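Local coordinates for lipolytic protein G-D-S-L family (Chitinophaga pinensis, PDB 4Q7Q) that is probably a lipase or acyl hydrolase of the GDSL (SGNH) family, inferred to cleave ester bonds, with its substrate not established, at residues N52-A60 with L78-R87; K123-Q131 with I173-L184. All blocks are in the same frame, centred on the assembly; numbering follows the deposited sequence.

Interaction 1 (N52-A60 with L78-R87)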
loop_
_atom_site.group_PDB
_atom_site.type_symbol
_atom_site.label_atom_id
_atom_site.label_comp_id
_atom_site.label_asym_id
_atom_site.label_seq_id
_atom_site.Cartn_x
_atom_site.Cartn_y
_atom_site.Cartn_z
ATOM N N ASN A 52 10.355 2.373 -2.409
ATOM C CA ASN A 52 10.382 1.590 -1.184
ATOM C C ASN A 52 10.448 2.488 0.038
ATOM O O ASN A 52 11.391 3.252 0.197
ATOM C CB ASN A 52 11.569 0.625 -1.220
ATOM C CG ASN A 52 11.479 -0.451 -0.150
ATOM O OD1 ASN A 52 10.460 -0.584 0.515
ATOM N ND2 ASN A 52 12.536 -1.235 -0.001
ATOM N N GLY A 53 9.420 2.420 0.879
ATOM C CA GLY A 53 9.411 3.162 2.118
ATOM C C GLY A 53 8.897 4.581 2.033
ATOM O O GLY A 53 8.851 5.266 3.045
ATOM N N TRP A 54 8.524 5.039 0.843
ATOM C CA TRP A 54 8.166 6.448 0.692
ATOM C C TRP A 54 6.738 6.771 1.112
ATOM O O TRP A 54 5.817 5.958 0.975
ATOM C CB TRP A 54 8.359 6.926 -0.751
ATOM C CG TRP A 54 9.780 7.091 -1.200
ATOM C CD1 TRP A 54 10.877 6.370 -0.802
ATOM C CD2 TRP A 54 10.248 8.021 -2.180
ATOM N NE1 TRP A 54 12.002 6.815 -1.474
ATOM C CE2 TRP A 54 11.637 7.825 -2.326
ATOM C CE3 TRP A 54 9.628 9.014 -2.941
ATOM C CZ2 TRP A 54 12.410 8.576 -3.202
ATOM C CZ3 TRP A 54 10.400 9.759 -3.816
ATOM C CH2 TRP A 54 11.775 9.545 -3.928
ATOM N N THR A 55 6.558 8.004 1.569
ATOM C CA THR A 55 5.235 8.547 1.837
ATOM C C THR A 55 4.727 9.282 0.592
ATOM O O THR A 55 5.497 9.548 -0.345
ATOM C CB THR A 55 5.280 9.554 2.985
ATOM O OG1 THR A 55 6.120 10.647 2.599
ATOM C CG2 THR A 55 5.838 8.903 4.250
ATOM N N SER A 56 3.444 9.632 0.579
ATOM C CA SER A 56 2.957 10.518 -0.475
ATOM C C SER A 56 3.688 11.863 -0.426
ATOM O O SER A 56 3.863 12.523 -1.453
ATOM C CB SER A 56 1.442 10.719 -0.404
ATOM O OG SER A 56 1.072 11.514 0.708
ATOM N N GLY A 57 4.113 12.259 0.770
ATOM C CA GLY A 57 4.919 13.458 0.947
ATOM C C GLY A 57 6.250 13.376 0.214
ATOM O O GLY A 57 6.665 14.338 -0.436
ATOM N N GLY A 58 6.929 12.235 0.313
ATOM C CA GLY A 58 8.173 12.028 -0.416
ATOM C C GLY A 58 7.989 11.984 -1.926
ATOM O O GLY A 58 8.781 12.560 -2.686
ATOM N N ILE A 59 6.941 11.295 -2.368
ATOM C CA ILE A 59 6.626 11.251 -3.787
ATOM C C ILE A 59 6.368 12.672 -4.310
ATOM O O ILE A 59 6.978 13.102 -5.290
ATOM C CB ILE A 59 5.406 10.342 -4.054
ATOM C CG1 ILE A 59 5.725 8.880 -3.693
ATOM C CG2 ILE A 59 4.948 10.480 -5.492
ATOM C CD1 ILE A 59 6.648 8.172 -4.675
ATOM N N ALA A 60 5.480 13.400 -3.638
ATOM C CA ALA A 60 5.129 14.753 -4.046
ATOM C C ALA A 60 6.341 15.679 -3.986
ATOM O O ALA A 60 6.546 16.489 -4.886
ATOM C CB ALA A 60 3.993 15.292 -3.175
ATOM N N LEU A 78 -0.723 5.120 -2.357
ATOM C CA LEU A 78 0.106 5.742 -1.330
ATOM C C LEU A 78 -0.703 6.025 -0.082
ATOM O O LEU A 78 -1.920 6.161 -0.146
ATOM C CB LEU A 78 0.664 7.073 -1.833
ATOM C CG LEU A 78 1.642 6.994 -2.997
ATOM C CD1 LEU A 78 1.824 8.386 -3.605
ATOM C CD2 LEU A 78 2.969 6.410 -2.521
ATOM N N GLY A 79 -0.019 6.141 1.046
ATOM C CA GLY A 79 -0.658 6.609 2.252
ATOM C C GLY A 79 -0.313 5.806 3.492
ATOM O O GLY A 79 -0.309 6.341 4.604
ATOM N N THR A 80 -0.005 4.526 3.322
ATOM C CA THR A 80 0.261 3.690 4.482
ATOM C C THR A 80 1.497 4.178 5.249
ATOM O O THR A 80 1.518 4.181 6.485
ATOM C CB THR A 80 0.328 2.181 4.124
ATOM O OG1 THR A 80 0.168 1.409 5.318
ATOM C CG2 THR A 80 1.635 1.808 3.437
ATOM N N ASN A 81 2.509 4.651 4.531
ATOM C CA ASN A 81 3.695 5.165 5.213
ATOM C C ASN A 81 3.457 6.537 5.821
ATOM O O ASN A 81 4.029 6.848 6.862
ATOM C CB ASN A 81 4.911 5.162 4.290
ATOM C CG ASN A 81 5.310 3.765 3.882
ATOM O OD1 ASN A 81 5.204 2.829 4.676
ATOM N ND2 ASN A 81 5.751 3.604 2.641
ATOM N N ASP A 82 2.617 7.348 5.177
ATOM C CA ASP A 82 2.195 8.619 5.755
ATOM C C ASP A 82 1.533 8.401 7.104
ATOM O O ASP A 82 1.808 9.120 8.060
ATOM C CB ASP A 82 1.199 9.327 4.833
ATOM C CG ASP A 82 1.764 9.605 3.465
ATOM O OD1 ASP A 82 1.968 8.639 2.706
ATOM O OD2 ASP A 82 1.982 10.794 3.146
ATOM N N TRP A 83 0.645 7.415 7.163
ATOM C CA TRP A 83 -0.003 7.066 8.422
ATOM C C TRP A 83 1.010 6.678 9.494
ATOM O O TRP A 83 0.976 7.196 10.618
ATOM C CB TRP A 83 -1.034 5.944 8.233
ATOM C CG TRP A 83 -1.523 5.398 9.544
ATOM C CD1 TRP A 83 -2.445 5.968 10.375
ATOM C CD2 TRP A 83 -1.113 4.172 10.176
ATOM N NE1 TRP A 83 -2.630 5.176 11.489
ATOM C CE2 TRP A 83 -1.823 4.071 11.390
ATOM C CE3 TRP A 83 -0.207 3.159 9.836
ATOM C CZ2 TRP A 83 -1.661 2.997 12.265
ATOM C CZ3 TRP A 83 -0.045 2.096 10.702
ATOM C CH2 TRP A 83 -0.775 2.021 11.908
ATOM N N TRP A 84 1.918 5.765 9.161
ATOM C CA TRP A 84 2.874 5.304 10.154
ATOM C C TRP A 84 3.772 6.445 10.636
ATOM O O TRP A 84 4.162 6.489 11.800
ATOM C CB TRP A 84 3.714 4.124 9.644
ATOM C CG TRP A 84 4.675 3.677 10.691
ATOM C CD1 TRP A 84 6.039 3.762 10.654
ATOM C CD2 TRP A 84 4.338 3.161 11.981
ATOM N NE1 TRP A 84 6.571 3.297 11.832
ATOM C CE2 TRP A 84 5.546 2.926 12.667
ATOM C CE3 TRP A 84 3.128 2.856 12.620
ATOM C CZ2 TRP A 84 5.582 2.404 13.958
ATOM C CZ3 TRP A 84 3.166 2.337 13.907
ATOM C CH2 TRP A 84 4.383 2.118 14.559
ATOM N N GLN A 85 4.077 7.387 9.752
ATOM C CA GLN A 85 4.962 8.485 10.120
ATOM C C GLN A 85 4.222 9.619 10.816
ATOM O O GLN A 85 4.844 10.562 11.301
ATOM C CB GLN A 85 5.747 8.977 8.902
ATOM C CG GLN A 85 6.745 7.926 8.433
ATOM C CD GLN A 85 7.603 8.366 7.266
ATOM O OE1 GLN A 85 7.831 9.561 7.054
ATOM N NE2 GLN A 85 8.095 7.393 6.504
ATOM N N GLY A 86 2.896 9.519 10.888
ATOM C CA GLY A 86 2.103 10.513 11.589
ATOM C C GLY A 86 1.886 11.808 10.820
ATOM O O GLY A 86 1.596 12.850 11.427
ATOM N N ARG A 87 2.025 11.767 9.495
ATOM C CA ARG A 87 1.775 12.958 8.672
ATOM C C ARG A 87 0.315 13.343 8.756
ATOM O O ARG A 87 -0.553 12.479 8.666
ATOM C CB ARG A 87 2.073 12.696 7.195
ATOM C CG ARG A 87 3.496 12.867 6.735
ATOM C CD ARG A 87 3.529 12.910 5.206
ATOM N NE ARG A 87 3.494 14.267 4.651
ATOM C CZ ARG A 87 2.831 14.618 3.548
ATOM N NH1 ARG A 87 2.105 13.724 2.881
ATOM N NH2 ARG A 87 2.880 15.875 3.110
HETATM O O HOH W 1 9.630 7.669 4.178
HETATM O O HOH W 2 6.820 1.346 1.957
HETATM O O HOH W 3 2.831 5.286 1.440
#
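Asn81 and Asp82 dock onto residues 53-56 in a largely polar contact between two helix starts beside the presumed active site of an SGNH hydrolase fold. Gly79-Thr80-Asn81-Asp82 fits the Gly-x-Asn-Asp block of that family. As in relatives, Asn81 ND2 and Gly53 N probably help form the oxyanion hole. A water lies between them, 2.6 Å from Asn81 ND2 and weakly bound by Gly53 N. Asn81 ND2 also donates to Trp54 O at 2.9 Å, nearly straight at 174°. The oxygen lies in the plane of the Asn81 amide, but the nitrogen approaches it from above the carbonyl plane, 55° out. Together with the water, this bond helps to hold the amide in its rotation.

Asp82 grips the start of helix 56-61. Its OD1 takes Ser56 N at 2.8 Å on the syn lone pair. Its OD2 receives Ser56 OG at 2.7 Å, from above the carboxylate plane. The hydroxyl reaches it because OG sits between the backbone N and the carbonyl carbon of Ser56 (chi1 71°). Arg87 NH1 completes the set with a salt bridge to Asp82 OD2 at 2.9 Å, with the oxygen near the guanidinium plane. Were this carboxylate exchanged for a leucine side chain, Ser56 N would probably lose its acceptor and the Arg87 guanidinium its charged mate.

Thr55 is the N-cap: its OG1 accepts from Gly58 N at 2.9 Å. Its methyl CG2 sits over the face of the Gln85 amide, 3.5 Å from CD. Below the polar layer, Ile59 CG1 packs on Leu78 CD2 at 3.9 Å, and both side chains also touch Ile111 of helix 104-118. At the outer side, a water donates to Gly53 O and accepts from Gln85 NE2.

Interaction 2 (K123-Q131 with I173-L184)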
loop_
_atom_site.group_PDB
_atom_site.type_symbol
_atom_site.label_atom_id
_atom_site.label_comp_id
_atom_site.label_asym_id
_atom_site.label_seq_id
_atom_site.Cartn_x
_atom_site.Cartn_y
_atom_site.Cartn_z
ATOM N N LYS A 123 -5.805 8.555 -18.074
ATOM C CA LYS A 123 -6.698 8.100 -17.014
ATOM C C LYS A 123 -5.951 8.030 -15.690
ATOM O O LYS A 123 -4.755 7.739 -15.652
ATOM C CB LYS A 123 -7.283 6.727 -17.347
ATOM C CG LYS A 123 -8.128 6.692 -18.609
ATOM C CD LYS A 123 -9.109 7.851 -18.658
ATOM N N ILE A 124 -6.665 8.314 -14.607
ATOM C CA ILE A 124 -6.093 8.242 -13.269
ATOM C C ILE A 124 -6.941 7.340 -12.379
ATOM O O ILE A 124 -8.171 7.406 -12.399
ATOM C CB ILE A 124 -5.963 9.642 -12.614
ATOM C CG1 ILE A 124 -5.179 10.597 -13.521
ATOM C CG2 ILE A 124 -5.286 9.534 -11.254
ATOM C CD1 ILE A 124 -5.042 11.999 -12.962
ATOM N N VAL A 125 -6.278 6.477 -11.617
ATOM C CA VAL A 125 -6.951 5.657 -10.622
ATOM C C VAL A 125 -6.214 5.802 -9.295
ATOM O O VAL A 125 -4.988 5.739 -9.255
ATOM C CB VAL A 125 -6.955 4.171 -11.053
ATOM C CG1 VAL A 125 -7.505 3.281 -9.950
ATOM C CG2 VAL A 125 -7.751 3.987 -12.331
ATOM N N LEU A 126 -6.958 6.024 -8.213
ATOM C CA LEU A 126 -6.368 6.051 -6.880
ATOM C C LEU A 126 -6.681 4.747 -6.160
ATOM O O LEU A 126 -7.732 4.145 -6.377
ATOM C CB LEU A 126 -6.902 7.234 -6.069
ATOM C CG LEU A 126 -6.883 8.604 -6.754
ATOM C CD1 LEU A 126 -7.432 9.662 -5.812
ATOM C CD2 LEU A 126 -5.483 8.969 -7.244
ATOM N N ILE A 127 -5.761 4.312 -5.308
ATOM C CA ILE A 127 -5.939 3.087 -4.540
ATOM C C ILE A 127 -5.780 3.395 -3.058
ATOM O O ILE A 127 -4.751 3.928 -2.652
ATOM C CB ILE A 127 -4.901 2.030 -4.950
ATOM C CG1 ILE A 127 -4.927 1.823 -6.468
ATOM C CG2 ILE A 127 -5.118 0.728 -4.190
ATOM C CD1 ILE A 127 -3.989 0.750 -6.945
ATOM N N THR A 128 -6.790 3.085 -2.248
ATOM C CA THR A 128 -6.675 3.334 -0.807
ATOM C C THR A 128 -5.676 2.390 -0.152
ATOM O O THR A 128 -5.456 1.281 -0.635
ATOM C CB THR A 128 -8.014 3.168 -0.061
ATOM O OG1 THR A 128 -8.401 1.791 -0.086
ATOM C CG2 THR A 128 -9.103 4.031 -0.682
ATOM N N PRO A 129 -5.069 2.824 0.958
ATOM C CA PRO A 129 -4.205 1.875 1.659
ATOM C C PRO A 129 -4.977 0.642 2.109
ATOM O O PRO A 129 -6.158 0.713 2.456
ATOM C CB PRO A 129 -3.731 2.667 2.882
ATOM C CG PRO A 129 -3.814 4.089 2.471
ATOM C CD PRO A 129 -5.002 4.176 1.539
HETATM N N MSE A 130 -4.301 -0.496 2.078
HETATM C CA MSE A 130 -4.849 -1.711 2.649
HETATM C C MSE A 130 -4.702 -1.648 4.162
HETATM O O MSE A 130 -3.798 -1.000 4.682
HETATM C CB MSE A 130 -4.089 -2.919 2.103
HETATM C CG MSE A 130 -4.722 -4.255 2.457
HETATM SE SE MSE A 130 -3.983 -5.779 1.475
HETATM C CE MSE A 130 -2.358 -6.017 2.522
ATOM N N GLN A 131 -5.585 -2.331 4.880
ATOM C CA GLN A 131 -5.356 -2.509 6.306
ATOM C C GLN A 131 -4.043 -3.256 6.514
ATOM O O GLN A 131 -3.530 -3.932 5.609
ATOM C CB GLN A 131 -6.533 -3.221 6.966
ATOM C CG GLN A 131 -7.790 -2.372 6.915
ATOM C CD GLN A 131 -8.954 -2.968 7.669
ATOM O OE1 GLN A 131 -8.841 -3.314 8.850
ATOM N NE2 GLN A 131 -10.091 -3.073 6.998
ATOM N N ILE A 173 -12.605 10.720 -10.092
ATOM C CA ILE A 173 -11.563 9.755 -10.403
ATOM C C ILE A 173 -11.887 8.459 -9.674
ATOM O O ILE A 173 -12.165 8.476 -8.481
ATOM C CB ILE A 173 -10.185 10.267 -9.922
ATOM C CG1 ILE A 173 -9.703 11.407 -10.822
ATOM C CG2 ILE A 173 -9.165 9.139 -9.880
ATOM C CD1 ILE A 173 -9.625 11.032 -12.277
ATOM N N PRO A 174 -11.862 7.327 -10.390
ATOM C CA PRO A 174 -12.176 6.056 -9.728
ATOM C C PRO A 174 -11.176 5.710 -8.626
ATOM O O PRO A 174 -9.984 6.015 -8.738
ATOM C CB PRO A 174 -12.063 5.032 -10.857
ATOM C CG PRO A 174 -12.128 5.820 -12.125
ATOM C CD PRO A 174 -11.534 7.149 -11.812
ATOM N N VAL A 175 -11.675 5.073 -7.574
ATOM C CA VAL A 175 -10.849 4.657 -6.454
ATOM C C VAL A 175 -11.029 3.165 -6.189
ATOM O O VAL A 175 -12.153 2.673 -6.075
ATOM C CB VAL A 175 -11.207 5.437 -5.171
ATOM C CG1 VAL A 175 -10.372 4.948 -4.006
ATOM C CG2 VAL A 175 -11.013 6.928 -5.379
ATOM N N VAL A 176 -9.922 2.436 -6.136
ATOM C CA VAL A 176 -9.943 1.060 -5.667
ATOM C C VAL A 176 -9.867 1.110 -4.150
ATOM O O VAL A 176 -8.844 1.499 -3.590
ATOM C CB VAL A 176 -8.748 0.267 -6.210
ATOM C CG1 VAL A 176 -8.742 -1.148 -5.633
ATOM C CG2 VAL A 176 -8.786 0.237 -7.728
ATOM N N ASP A 177 -10.952 0.728 -3.485
ATOM C CA ASP A 177 -11.003 0.819 -2.025
ATOM C C ASP A 177 -10.538 -0.486 -1.394
ATOM O O ASP A 177 -11.350 -1.358 -1.080
ATOM C CB ASP A 177 -12.412 1.166 -1.542
ATOM C CG ASP A 177 -12.446 1.614 -0.086
ATOM O OD1 ASP A 177 -11.428 1.465 0.615
ATOM O OD2 ASP A 177 -13.504 2.119 0.358
ATOM N N LEU A 178 -9.232 -0.624 -1.204
ATOM C CA LEU A 178 -8.710 -1.801 -0.516
ATOM C C LEU A 178 -9.036 -1.788 0.976
ATOM O O LEU A 178 -9.247 -2.840 1.574
ATOM C CB LEU A 178 -7.199 -1.936 -0.702
ATOM C CG LEU A 178 -6.705 -2.009 -2.147
ATOM C CD1 LEU A 178 -5.200 -2.112 -2.148
ATOM C CD2 LEU A 178 -7.349 -3.188 -2.875
ATOM N N TYR A 179 -9.063 -0.600 1.575
ATOM C CA TYR A 179 -9.282 -0.498 3.012
ATOM C C TYR A 179 -10.593 -1.170 3.407
ATOM O O TYR A 179 -10.650 -1.919 4.383
ATOM C CB TYR A 179 -9.272 0.959 3.503
ATOM C CG TYR A 179 -9.224 0.990 5.008
ATOM C CD1 TYR A 179 -10.382 0.807 5.754
ATOM C CD2 TYR A 179 -8.021 1.129 5.688
ATOM C CE1 TYR A 179 -10.356 0.772 7.119
ATOM C CE2 TYR A 179 -7.988 1.109 7.079
ATOM C CZ TYR A 179 -9.165 0.931 7.781
ATOM O OH TYR A 179 -9.165 0.886 9.151
ATOM N N HIS A 180 -11.645 -0.909 2.638
ATOM C CA HIS A 180 -12.957 -1.463 2.953
ATOM C C HIS A 180 -13.309 -2.715 2.156
ATOM O O HIS A 180 -14.455 -3.161 2.166
ATOM C CB HIS A 180 -14.044 -0.393 2.797
ATOM C CG HIS A 180 -13.833 0.811 3.667
ATOM N ND1 HIS A 180 -13.335 2.001 3.182
ATOM C CD2 HIS A 180 -14.052 1.003 4.988
ATOM C CE1 HIS A 180 -13.255 2.877 4.169
ATOM N NE2 HIS A 180 -13.684 2.298 5.275
ATOM N N HIS A 181 -12.322 -3.287 1.475
ATOM C CA HIS A 181 -12.536 -4.519 0.728
ATOM C C HIS A 181 -12.933 -5.646 1.684
ATOM O O HIS A 181 -12.235 -5.907 2.654
ATOM C CB HIS A 181 -11.262 -4.885 -0.036
ATOM C CG HIS A 181 -11.464 -5.927 -1.092
ATOM N ND1 HIS A 181 -11.867 -7.211 -0.805
ATOM C CD2 HIS A 181 -11.308 -5.870 -2.435
ATOM C CE1 HIS A 181 -11.965 -7.901 -1.930
ATOM N NE2 HIS A 181 -11.628 -7.112 -2.932
ATOM N N PRO A 182 -14.066 -6.311 1.415
ATOM C CA PRO A 182 -14.563 -7.316 2.365
ATOM C C PRO A 182 -13.612 -8.498 2.603
ATOM O O PRO A 182 -13.745 -9.186 3.620
ATOM C CB PRO A 182 -15.882 -7.786 1.733
ATOM C CG PRO A 182 -15.785 -7.392 0.292
ATOM C CD PRO A 182 -14.958 -6.147 0.256
ATOM N N LEU A 183 -12.663 -8.724 1.697
ATOM C CA LEU A 183 -11.713 -9.822 1.864
ATOM C C LEU A 183 -10.420 -9.410 2.571
ATOM O O LEU A 183 -9.658 -10.266 3.025
ATOM C CB LEU A 183 -11.374 -10.454 0.511
ATOM C CG LEU A 183 -12.530 -11.086 -0.259
ATOM C CD1 LEU A 183 -12.034 -11.688 -1.566
ATOM C CD2 LEU A 183 -13.220 -12.143 0.586
ATOM N N LEU A 184 -10.174 -8.108 2.661
ATOM C CA LEU A 184 -8.893 -7.614 3.162
ATOM C C LEU A 184 -8.965 -7.166 4.624
ATOM O O LEU A 184 -8.779 -5.998 4.946
ATOM C CB LEU A 184 -8.361 -6.506 2.241
ATOM C CG LEU A 184 -8.152 -6.943 0.785
ATOM C CD1 LEU A 184 -7.600 -5.803 -0.065
ATOM C CD2 LEU A 184 -7.236 -8.163 0.720
HETATM O O HOH W 4 -7.882 -3.714 3.805
HETATM O O HOH W 5 -7.560 -1.410 10.311
#
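Leu126 and Ile127 pair with Val175 and Val176 as parallel strands at one edge of the central sheet. Leu126 N donates to Pro174 O at 3.1 Å. Val176 N returns a bond to Leu126 O at 2.8 Å, and Thr128 N reaches Val176 O at 2.9 Å. Ile127 and Val176 lie side by side on one face; Leu126 and Val175 share the other.

Beyond the strands the segments stay together through side chains. Thr128 OG1 accepts from Tyr179 N at 3.0 Å, nearly straight at 172°. Gln131 then lies over one face of the Tyr179 ring. Its CB is near Leu184 O. CG stands 3.6 Å from the ring centroid, a CH-pi contact 18° off the ring normal. The chain runs on extended beyond CG (chi2 -174°), so the amide lies across the same face. NE2 then donates to Tyr179 O at 2.9 Å, with that oxygen close to the amide plane. OE1 takes a bond from a water that also joins Tyr179 OH. The amide is thus tied at both ends. Selenomethionine Met130 meets Leu184 at about a right angle, SE to CD1 3.9 Å.

The two strands belong to a beta-alpha-beta crossover, with helix 157-171 between them in the chain. That helix packs on Leu126 and Tyr179. Helix 241-257 packs on Val125 and Pro174, while strand 73-77 continues the sheet beside strand 123-127.

Interactions 1 and 2 follow one another along the chain, and their centres lie about 16 Å apart. They meet at Pro129 of interaction 2, whose ring packs against the backbone leading into helix 80-85 in interaction 1. Pro129 CG is 3.8 Å from Leu78 O and 3.9 Å from Thr80 N. Both contacts involve loops that follow neighbouring strands of the parallel sheet, 73-77 and 123-127. The probable triad of Ser14, Asp235 and His238 lies close by. Asn81 of interaction 1 and Met130 of interaction 2 each come near it without touching. A tetraethylene glycol, probably from crystallisation, comes within about 4 Å of Gly53 (nearest atoms), consistent with a pocket there.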